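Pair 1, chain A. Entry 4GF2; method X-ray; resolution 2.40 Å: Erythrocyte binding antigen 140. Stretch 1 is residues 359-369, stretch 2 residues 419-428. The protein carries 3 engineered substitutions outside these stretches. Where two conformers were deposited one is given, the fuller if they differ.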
# COMPACT_ATOMS: atom_id res chain seq x y z
N GLY A 359 8.05 2.89 -7.38
CA GLY A 359 8.37 3.47 -6.09
C GLY A 359 7.19 3.69 -5.16
O GLY A 359 7.18 4.65 -4.39
N HIS A 360 6.20 2.80 -5.21
CA HIS A 360 5.06 2.88 -4.30
C HIS A 360 5.34 2.02 -3.07
O HIS A 360 5.59 0.82 -3.19
CB HIS A 360 3.78 2.43 -4.99
CG HIS A 360 3.38 3.28 -6.16
ND1 HIS A 360 2.98 4.59 -6.02
CD2 HIS A 360 3.31 3.01 -7.49
CE1 HIS A 360 2.69 5.09 -7.21
NE2 HIS A 360 2.89 4.15 -8.11
N GLU A 361 5.29 2.64 -1.89
CA GLU A 361 5.61 1.93 -0.66
C GLU A 361 4.71 0.72 -0.42
O GLU A 361 5.18 -0.34 -0.02
CB GLU A 361 5.55 2.86 0.55
CG GLU A 361 6.23 2.25 1.78
CD GLU A 361 6.01 3.04 3.05
OE1 GLU A 361 6.10 4.29 3.01
OE2 GLU A 361 5.76 2.41 4.10
N GLU A 362 3.41 0.89 -0.65
CA GLU A 362 2.46 -0.19 -0.39
C GLU A 362 2.70 -1.38 -1.30
O GLU A 362 2.60 -2.53 -0.87
CB GLU A 362 1.02 0.31 -0.54
CG GLU A 362 0.58 1.26 0.56
CD GLU A 362 0.80 0.69 1.96
OE1 GLU A 362 0.55 -0.52 2.16
OE2 GLU A 362 1.23 1.45 2.85
N ASP A 363 3.04 -1.12 -2.56
CA ASP A 363 3.39 -2.19 -3.48
C ASP A 363 4.66 -2.86 -3.01
O ASP A 363 4.79 -4.08 -3.04
CB ASP A 363 3.58 -1.65 -4.90
CG ASP A 363 2.27 -1.24 -5.55
OD1 ASP A 363 1.21 -1.66 -5.05
OD2 ASP A 363 2.31 -0.51 -6.56
N TYR A 364 5.61 -2.05 -2.56
CA TYR A 364 6.90 -2.58 -2.14
C TYR A 364 6.73 -3.46 -0.91
O TYR A 364 7.28 -4.56 -0.84
CB TYR A 364 7.89 -1.45 -1.85
CG TYR A 364 9.28 -1.96 -1.59
CD1 TYR A 364 9.67 -2.31 -0.31
CD2 TYR A 364 10.19 -2.11 -2.62
CE1 TYR A 364 10.94 -2.78 -0.06
CE2 TYR A 364 11.47 -2.59 -2.38
CZ TYR A 364 11.83 -2.92 -1.10
OH TYR A 364 13.10 -3.40 -0.83
N LYS A 365 5.95 -2.98 0.06
CA LYS A 365 5.68 -3.73 1.28
C LYS A 365 5.01 -5.05 0.91
O LYS A 365 5.40 -6.13 1.37
CB LYS A 365 4.79 -2.91 2.21
CG LYS A 365 4.47 -3.58 3.53
CD LYS A 365 3.49 -2.75 4.35
CE LYS A 365 3.15 -3.42 5.67
NZ LYS A 365 2.17 -2.63 6.46
N GLU A 366 3.99 -4.95 0.06
CA GLU A 366 3.24 -6.12 -0.38
C GLU A 366 4.17 -7.14 -1.04
O GLU A 366 4.03 -8.35 -0.81
CB GLU A 366 2.13 -5.68 -1.33
CG GLU A 366 1.23 -6.79 -1.79
CD GLU A 366 0.04 -6.27 -2.59
OE1 GLU A 366 -0.36 -5.11 -2.39
OE2 GLU A 366 -0.49 -7.04 -3.42
N HIS A 367 5.12 -6.67 -1.84
CA HIS A 367 6.06 -7.57 -2.49
C HIS A 367 7.00 -8.25 -1.49
O HIS A 367 7.28 -9.44 -1.59
CB HIS A 367 6.90 -6.84 -3.53
CG HIS A 367 7.89 -7.73 -4.22
ND1 HIS A 367 7.68 -8.24 -5.48
CD2 HIS A 367 9.09 -8.21 -3.82
CE1 HIS A 367 8.71 -9.00 -5.83
NE2 HIS A 367 9.58 -9.00 -4.83
N LEU A 368 7.50 -7.48 -0.53
CA LEU A 368 8.44 -8.01 0.44
C LEU A 368 7.79 -9.11 1.27
O LEU A 368 8.38 -10.17 1.50
CB LEU A 368 8.95 -6.90 1.36
CG LEU A 368 9.87 -7.38 2.47
CD1 LEU A 368 11.05 -8.12 1.88
CD2 LEU A 368 10.32 -6.21 3.33
N LEU A 369 6.57 -8.85 1.73
CA LEU A 369 5.85 -9.82 2.54
C LEU A 369 5.57 -11.08 1.72
O LEU A 369 5.58 -12.19 2.26
CB LEU A 369 4.55 -9.21 3.06
CG LEU A 369 4.74 -8.01 3.98
CD1 LEU A 369 3.42 -7.32 4.26
CD2 LEU A 369 5.40 -8.44 5.28
N LYS A 419 18.28 -5.01 -6.86
CA LYS A 419 17.08 -4.33 -7.33
C LYS A 419 16.07 -4.14 -6.21
O LYS A 419 15.31 -3.18 -6.21
CB LYS A 419 16.46 -5.08 -8.50
CG LYS A 419 17.29 -4.94 -9.76
CD LYS A 419 16.50 -5.28 -11.01
CE LYS A 419 17.31 -4.98 -12.26
NZ LYS A 419 17.74 -3.55 -12.33
N MET A 420 16.08 -5.05 -5.24
CA MET A 420 15.21 -4.93 -4.09
C MET A 420 15.63 -3.69 -3.30
O MET A 420 14.79 -2.89 -2.88
CB MET A 420 15.30 -6.18 -3.22
CG MET A 420 14.18 -6.32 -2.22
SD MET A 420 12.57 -6.38 -3.03
CE MET A 420 11.47 -6.32 -1.61
N GLU A 421 16.93 -3.54 -3.10
CA GLU A 421 17.48 -2.42 -2.35
C GLU A 421 17.23 -1.10 -3.07
O GLU A 421 16.78 -0.13 -2.47
CB GLU A 421 18.99 -2.61 -2.16
CG GLU A 421 19.67 -1.48 -1.45
CD GLU A 421 21.18 -1.64 -1.42
OE1 GLU A 421 21.65 -2.75 -1.74
OE2 GLU A 421 21.88 -0.67 -1.08
N GLU A 422 17.53 -1.08 -4.36
CA GLU A 422 17.40 0.14 -5.15
C GLU A 422 15.95 0.57 -5.28
O GLU A 422 15.64 1.75 -5.35
CB GLU A 422 18.02 -0.07 -6.53
CG GLU A 422 19.53 -0.31 -6.48
CD GLU A 422 20.10 -0.71 -7.83
OE1 GLU A 422 19.32 -1.21 -8.68
OE2 GLU A 422 21.31 -0.51 -8.05
N ASN A 423 15.04 -0.40 -5.29
CA ASN A 423 13.63 -0.08 -5.43
C ASN A 423 13.03 0.46 -4.14
O ASN A 423 11.99 1.12 -4.16
CB ASN A 423 12.85 -1.28 -5.96
CG ASN A 423 13.02 -1.44 -7.45
OD1 ASN A 423 13.28 -0.47 -8.16
ND2 ASN A 423 12.87 -2.66 -7.94
N LEU A 424 13.69 0.20 -3.02
CA LEU A 424 13.32 0.83 -1.76
C LEU A 424 13.84 2.26 -1.74
O LEU A 424 13.20 3.15 -1.18
CB LEU A 424 13.86 0.04 -0.58
CG LEU A 424 13.51 0.64 0.78
CD1 LEU A 424 12.02 0.96 0.87
CD2 LEU A 424 13.90 -0.32 1.89
N ASN A 425 15.01 2.47 -2.34
CA ASN A 425 15.53 3.82 -2.52
C ASN A 425 14.54 4.65 -3.33
O ASN A 425 14.33 5.82 -3.04
CB ASN A 425 16.89 3.80 -3.21
CG ASN A 425 17.99 3.23 -2.33
OD1 ASN A 425 17.83 3.11 -1.11
ND2 ASN A 425 19.12 2.90 -2.94
N LYS A 426 13.93 4.03 -4.33
CA LYS A 426 12.93 4.71 -5.15
C LYS A 426 11.72 5.12 -4.32
O LYS A 426 11.17 6.20 -4.50
CB LYS A 426 12.49 3.83 -6.32
CG LYS A 426 13.55 3.66 -7.39
CD LYS A 426 13.00 2.91 -8.59
CE LYS A 426 14.08 2.72 -9.65
NZ LYS A 426 13.55 2.05 -10.88
N VAL A 427 11.30 4.25 -3.40
CA VAL A 427 10.21 4.59 -2.50
C VAL A 427 10.55 5.87 -1.75
O VAL A 427 9.67 6.71 -1.50
CB VAL A 427 9.93 3.47 -1.49
CG1 VAL A 427 8.96 3.94 -0.42
CG2 VAL A 427 9.39 2.24 -2.21
N ASN A 428 11.82 6.02 -1.39
CA ASN A 428 12.29 7.23 -0.73
C ASN A 428 12.28 8.42 -1.69
O ASN A 428 13.03 8.44 -2.67
CB ASN A 428 13.70 7.01 -0.19
CG ASN A 428 14.25 8.22 0.54
OD1 ASN A 428 13.55 9.21 0.73
ND2 ASN A 428 15.50 8.13 0.96

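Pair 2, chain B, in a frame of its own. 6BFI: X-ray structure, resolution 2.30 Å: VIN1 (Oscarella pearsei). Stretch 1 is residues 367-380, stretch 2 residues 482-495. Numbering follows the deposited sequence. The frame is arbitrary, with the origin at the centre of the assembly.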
# COMPACT_ATOMS: atom_id res chain seq x y z
N ALA B 367 -4.09 -9.50 -21.72
CA ALA B 367 -5.42 -9.95 -21.32
C ALA B 367 -6.01 -9.03 -20.26
O ALA B 367 -7.20 -8.69 -20.32
CB ALA B 367 -5.37 -11.39 -20.82
N LEU B 368 -5.20 -8.62 -19.28
CA LEU B 368 -5.71 -7.68 -18.28
C LEU B 368 -6.08 -6.34 -18.90
O LEU B 368 -7.13 -5.77 -18.59
CB LEU B 368 -4.68 -7.49 -17.16
CG LEU B 368 -4.86 -8.40 -15.94
CD1 LEU B 368 -4.77 -9.87 -16.34
CD2 LEU B 368 -3.83 -8.06 -14.87
N ALA B 369 -5.23 -5.83 -19.80
CA ALA B 369 -5.55 -4.59 -20.50
C ALA B 369 -6.82 -4.74 -21.33
O ALA B 369 -7.55 -3.76 -21.52
CB ALA B 369 -4.39 -4.16 -21.38
N GLU B 370 -7.10 -5.95 -21.82
CA GLU B 370 -8.32 -6.16 -22.59
C GLU B 370 -9.55 -6.16 -21.68
O GLU B 370 -10.58 -5.57 -22.01
CB GLU B 370 -8.23 -7.48 -23.37
CG GLU B 370 -9.09 -7.52 -24.62
CD GLU B 370 -9.14 -8.89 -25.25
OE1 GLU B 370 -9.03 -9.89 -24.51
OE2 GLU B 370 -9.28 -8.97 -26.49
N ARG B 371 -9.45 -6.83 -20.52
CA ARG B 371 -10.53 -6.76 -19.54
C ARG B 371 -10.83 -5.32 -19.16
O ARG B 371 -12.00 -4.93 -19.05
CB ARG B 371 -10.17 -7.58 -18.30
CG ARG B 371 -10.56 -9.05 -18.38
CD ARG B 371 -12.07 -9.24 -18.22
NE ARG B 371 -12.53 -8.84 -16.89
CZ ARG B 371 -12.58 -9.66 -15.84
NH1 ARG B 371 -12.20 -10.93 -15.96
NH2 ARG B 371 -13.02 -9.21 -14.67
N VAL B 372 -9.79 -4.52 -18.95
CA VAL B 372 -10.01 -3.11 -18.61
C VAL B 372 -10.65 -2.37 -19.77
O VAL B 372 -11.58 -1.58 -19.59
CB VAL B 372 -8.70 -2.46 -18.16
CG1 VAL B 372 -8.89 -0.96 -17.96
CG2 VAL B 372 -8.20 -3.12 -16.90
N ALA B 373 -10.17 -2.62 -21.00
CA ALA B 373 -10.75 -1.96 -22.16
C ALA B 373 -12.22 -2.30 -22.34
O ALA B 373 -12.99 -1.47 -22.85
CB ALA B 373 -9.97 -2.34 -23.42
N THR B 374 -12.64 -3.49 -21.92
CA THR B 374 -14.04 -3.88 -22.09
C THR B 374 -14.91 -3.36 -20.96
O THR B 374 -15.98 -2.79 -21.20
CB THR B 374 -14.15 -5.40 -22.19
OG1 THR B 374 -13.39 -5.87 -23.31
CG2 THR B 374 -15.61 -5.82 -22.35
N ASP B 375 -14.47 -3.55 -19.71
CA ASP B 375 -15.36 -3.31 -18.58
C ASP B 375 -15.45 -1.84 -18.18
O ASP B 375 -16.48 -1.41 -17.66
CB ASP B 375 -14.90 -4.15 -17.38
CG ASP B 375 -14.86 -5.64 -17.69
OD1 ASP B 375 -15.48 -6.06 -18.70
OD2 ASP B 375 -14.22 -6.39 -16.93
N PHE B 376 -14.41 -1.05 -18.43
CA PHE B 376 -14.39 0.36 -18.05
C PHE B 376 -14.68 1.29 -19.22
O PHE B 376 -14.38 2.48 -19.13
CB PHE B 376 -13.05 0.72 -17.41
CG PHE B 376 -12.87 0.20 -16.01
CD1 PHE B 376 -12.48 -1.11 -15.79
CD2 PHE B 376 -13.08 1.03 -14.92
CE1 PHE B 376 -12.31 -1.59 -14.50
CE2 PHE B 376 -12.92 0.56 -13.64
CZ PHE B 376 -12.53 -0.75 -13.42
N VAL B 377 -15.25 0.77 -20.31
CA VAL B 377 -15.50 1.61 -21.47
C VAL B 377 -16.61 2.62 -21.22
O VAL B 377 -16.66 3.66 -21.88
CB VAL B 377 -15.81 0.73 -22.70
CG1 VAL B 377 -17.20 0.11 -22.58
CG2 VAL B 377 -15.70 1.54 -23.98
N ASN B 378 -17.49 2.35 -20.25
CA ASN B 378 -18.65 3.20 -19.99
C ASN B 378 -19.03 3.03 -18.52
O ASN B 378 -19.99 2.34 -18.17
CB ASN B 378 -19.81 2.86 -20.93
CG ASN B 378 -20.95 3.85 -20.83
OD1 ASN B 378 -20.85 4.86 -20.13
ND2 ASN B 378 -22.04 3.57 -21.54
N VAL B 379 -18.26 3.68 -17.64
CA VAL B 379 -18.44 3.47 -16.21
C VAL B 379 -19.75 4.09 -15.72
O VAL B 379 -20.49 3.47 -14.95
CB VAL B 379 -17.23 4.04 -15.44
CG1 VAL B 379 -17.45 3.93 -13.95
CG2 VAL B 379 -15.96 3.31 -15.84
N GLY B 380 -20.06 5.30 -16.18
CA GLY B 380 -21.23 6.02 -15.70
C GLY B 380 -22.52 5.80 -16.44
O GLY B 380 -23.57 6.26 -15.98
N ALA B 482 -16.21 7.05 -6.37
CA ALA B 482 -15.49 5.83 -6.02
C ALA B 482 -15.09 5.05 -7.27
O ALA B 482 -13.95 4.58 -7.38
CB ALA B 482 -16.35 4.96 -5.11
N ALA B 483 -16.00 4.93 -8.24
CA ALA B 483 -15.73 4.15 -9.44
C ALA B 483 -14.65 4.81 -10.29
O ALA B 483 -13.82 4.12 -10.90
CB ALA B 483 -17.01 3.96 -10.24
N GLU B 484 -14.65 6.15 -10.35
CA GLU B 484 -13.64 6.84 -11.15
C GLU B 484 -12.26 6.76 -10.50
O GLU B 484 -11.25 6.60 -11.20
CB GLU B 484 -14.05 8.30 -11.37
CG GLU B 484 -15.04 8.51 -12.51
CD GLU B 484 -14.39 8.45 -13.89
OE1 GLU B 484 -13.20 8.07 -13.99
OE2 GLU B 484 -15.07 8.79 -14.88
N SER B 485 -12.19 6.88 -9.17
CA SER B 485 -10.89 6.74 -8.51
C SER B 485 -10.36 5.32 -8.64
O SER B 485 -9.17 5.12 -8.94
CB SER B 485 -11.00 7.14 -7.04
OG SER B 485 -11.82 6.23 -6.33
N MET B 486 -11.22 4.32 -8.43
CA MET B 486 -10.81 2.94 -8.66
C MET B 486 -10.33 2.74 -10.10
O MET B 486 -9.36 2.02 -10.35
CB MET B 486 -11.96 1.98 -8.34
CG MET B 486 -11.52 0.53 -8.18
SD MET B 486 -12.90 -0.62 -8.17
CE MET B 486 -13.38 -0.57 -9.89
N GLY B 487 -11.00 3.40 -11.05
CA GLY B 487 -10.55 3.34 -12.43
C GLY B 487 -9.18 3.97 -12.63
O GLY B 487 -8.38 3.49 -13.44
N ARG B 488 -8.90 5.05 -11.90
CA ARG B 488 -7.57 5.66 -11.97
C ARG B 488 -6.50 4.70 -11.45
O ARG B 488 -5.41 4.60 -12.03
CB ARG B 488 -7.53 6.97 -11.18
CG ARG B 488 -7.83 8.21 -12.00
CD ARG B 488 -7.35 9.46 -11.28
NE ARG B 488 -7.85 9.53 -9.91
CZ ARG B 488 -8.99 10.11 -9.57
NH1 ARG B 488 -9.76 10.66 -10.49
NH2 ARG B 488 -9.37 10.12 -8.30
N SER B 489 -6.79 4.00 -10.35
CA SER B 489 -5.81 3.03 -9.85
C SER B 489 -5.61 1.89 -10.85
O SER B 489 -4.46 1.49 -11.12
CB SER B 489 -6.27 2.48 -8.50
OG SER B 489 -6.39 3.52 -7.54
N VAL B 490 -6.70 1.37 -11.40
CA VAL B 490 -6.60 0.29 -12.39
C VAL B 490 -5.76 0.73 -13.58
O VAL B 490 -4.86 0.00 -14.03
CB VAL B 490 -8.01 -0.17 -12.82
CG1 VAL B 490 -7.93 -0.99 -14.08
CG2 VAL B 490 -8.66 -0.97 -11.70
N ASP B 491 -6.02 1.93 -14.10
CA ASP B 491 -5.21 2.45 -15.19
C ASP B 491 -3.76 2.65 -14.77
O ASP B 491 -2.85 2.52 -15.60
CB ASP B 491 -5.79 3.76 -15.72
CG ASP B 491 -7.17 3.59 -16.31
OD1 ASP B 491 -7.55 2.45 -16.64
OD2 ASP B 491 -7.89 4.61 -16.46
N GLY B 492 -3.52 2.95 -13.49
CA GLY B 492 -2.16 3.10 -13.02
C GLY B 492 -1.39 1.79 -13.03
O GLY B 492 -0.19 1.76 -13.34
N VAL B 493 -2.06 0.69 -12.69
CA VAL B 493 -1.37 -0.60 -12.68
C VAL B 493 -1.21 -1.15 -14.10
O VAL B 493 -0.15 -1.68 -14.45
CB VAL B 493 -2.12 -1.60 -11.78
CG1 VAL B 493 -1.50 -2.98 -11.88
CG2 VAL B 493 -2.12 -1.11 -10.34
N ILE B 494 -2.26 -1.03 -14.92
CA ILE B 494 -2.28 -1.68 -16.22
C ILE B 494 -1.17 -1.15 -17.12
O ILE B 494 -0.83 0.04 -17.09
CB ILE B 494 -3.67 -1.50 -16.86
CG1 ILE B 494 -4.63 -2.58 -16.35
CG2 ILE B 494 -3.61 -1.51 -18.38
CD1 ILE B 494 -4.12 -3.98 -16.57
N ASP B 495 -0.59 -2.05 -17.92
CA ASP B 495 0.37 -1.67 -18.94
C ASP B 495 -0.32 -0.82 -20.00
O ASP B 495 -1.23 -1.29 -20.70
CB ASP B 495 0.99 -2.91 -19.58
CG ASP B 495 2.24 -2.60 -20.38
OD1 ASP B 495 2.47 -1.42 -20.73
OD2 ASP B 495 3.00 -3.55 -20.68

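Pair 1 and pair 2 share one backbone arrangement: two helical segments packed side by side and running in nearly opposite directions. In pair 1 the helix axes approach to 10.0 Å, with 153° between their N-to-C directions. The central residues superpose with an RMSD of 0.5 Å.

The central inward position is Y364(A) in pair 1 and V372(B) in pair 2. Both side chains point toward the partner, and both have chi1 in the t well. Y364(A) is long enough to reach across and fill a hole among M420(A), N423(A), L424(A) and V427(A). Y364(A) OH donates a hydrogen bond to M420(A) O at 2.7 Å. L424(A) CA lies over one face of its ring, while M420(A) O lies at the edge. V372(B) is shorter and purely apolar. V372(B) CG2 is 3.5 Å from V490(B) CG1 and 3.7 Å from I494(B) CG1. Pair 2 has no hydrogen bond across the stretches.

The partner positions differ too. N423(A) corresponds to V490(B). N423(A) points sideways, with its CB 4.1 Å from Y364(A) CE2; V490(B) points toward the other stretch and meets V372(B). L424(A) corresponds to D491(B). L424(A) CB packs 3.6 Å from Y364(A) CZ; D491(B) OD1 comes 3.9 Å from V372(B) CG1 and is hydrogen-bonded elsewhere in the structure.

V427(A) and I494(B) match closely, with side-chain centres 1.2 Å apart. V427(A) CG1 lies 3.7 Å from E361(A) CB, and V427(A) CG2 lies 4.0 Å from Y364(A) CB. I494(B) CD1 lies 3.6 Å from L368(B) CB, and I494(B) CG2 lies 4.1 Å from A369(B) CB. E361(A) and A369(B) are matched. So are H360(A) and L368(B), but H360(A) points away while L368(B) points toward the partner.

At the other end, the large side chain changes stretch. M420(A) corresponds to G487(B), and L368(A) to F376(B), although this last CA pair is 1.6 Å apart. In pair 1 the methionine fills the space: M420(A) CE is 3.9 Å from L368(A) CB and 3.8 Å from H367(A) CD2. H367(A) corresponds to D375(B), which makes no contact across pair 2; D375(B) OD2 instead forms a salt bridge with R371(B) NE, 3.0 Å away. In pair 2 the glycine presents only backbone, and the phenylalanine comes up to it, with F376(B) CE2 3.8 Å from G487(B) CA. F376(B) CZ also meets M486(B) CE at 3.6 Å, near the plane of the ring.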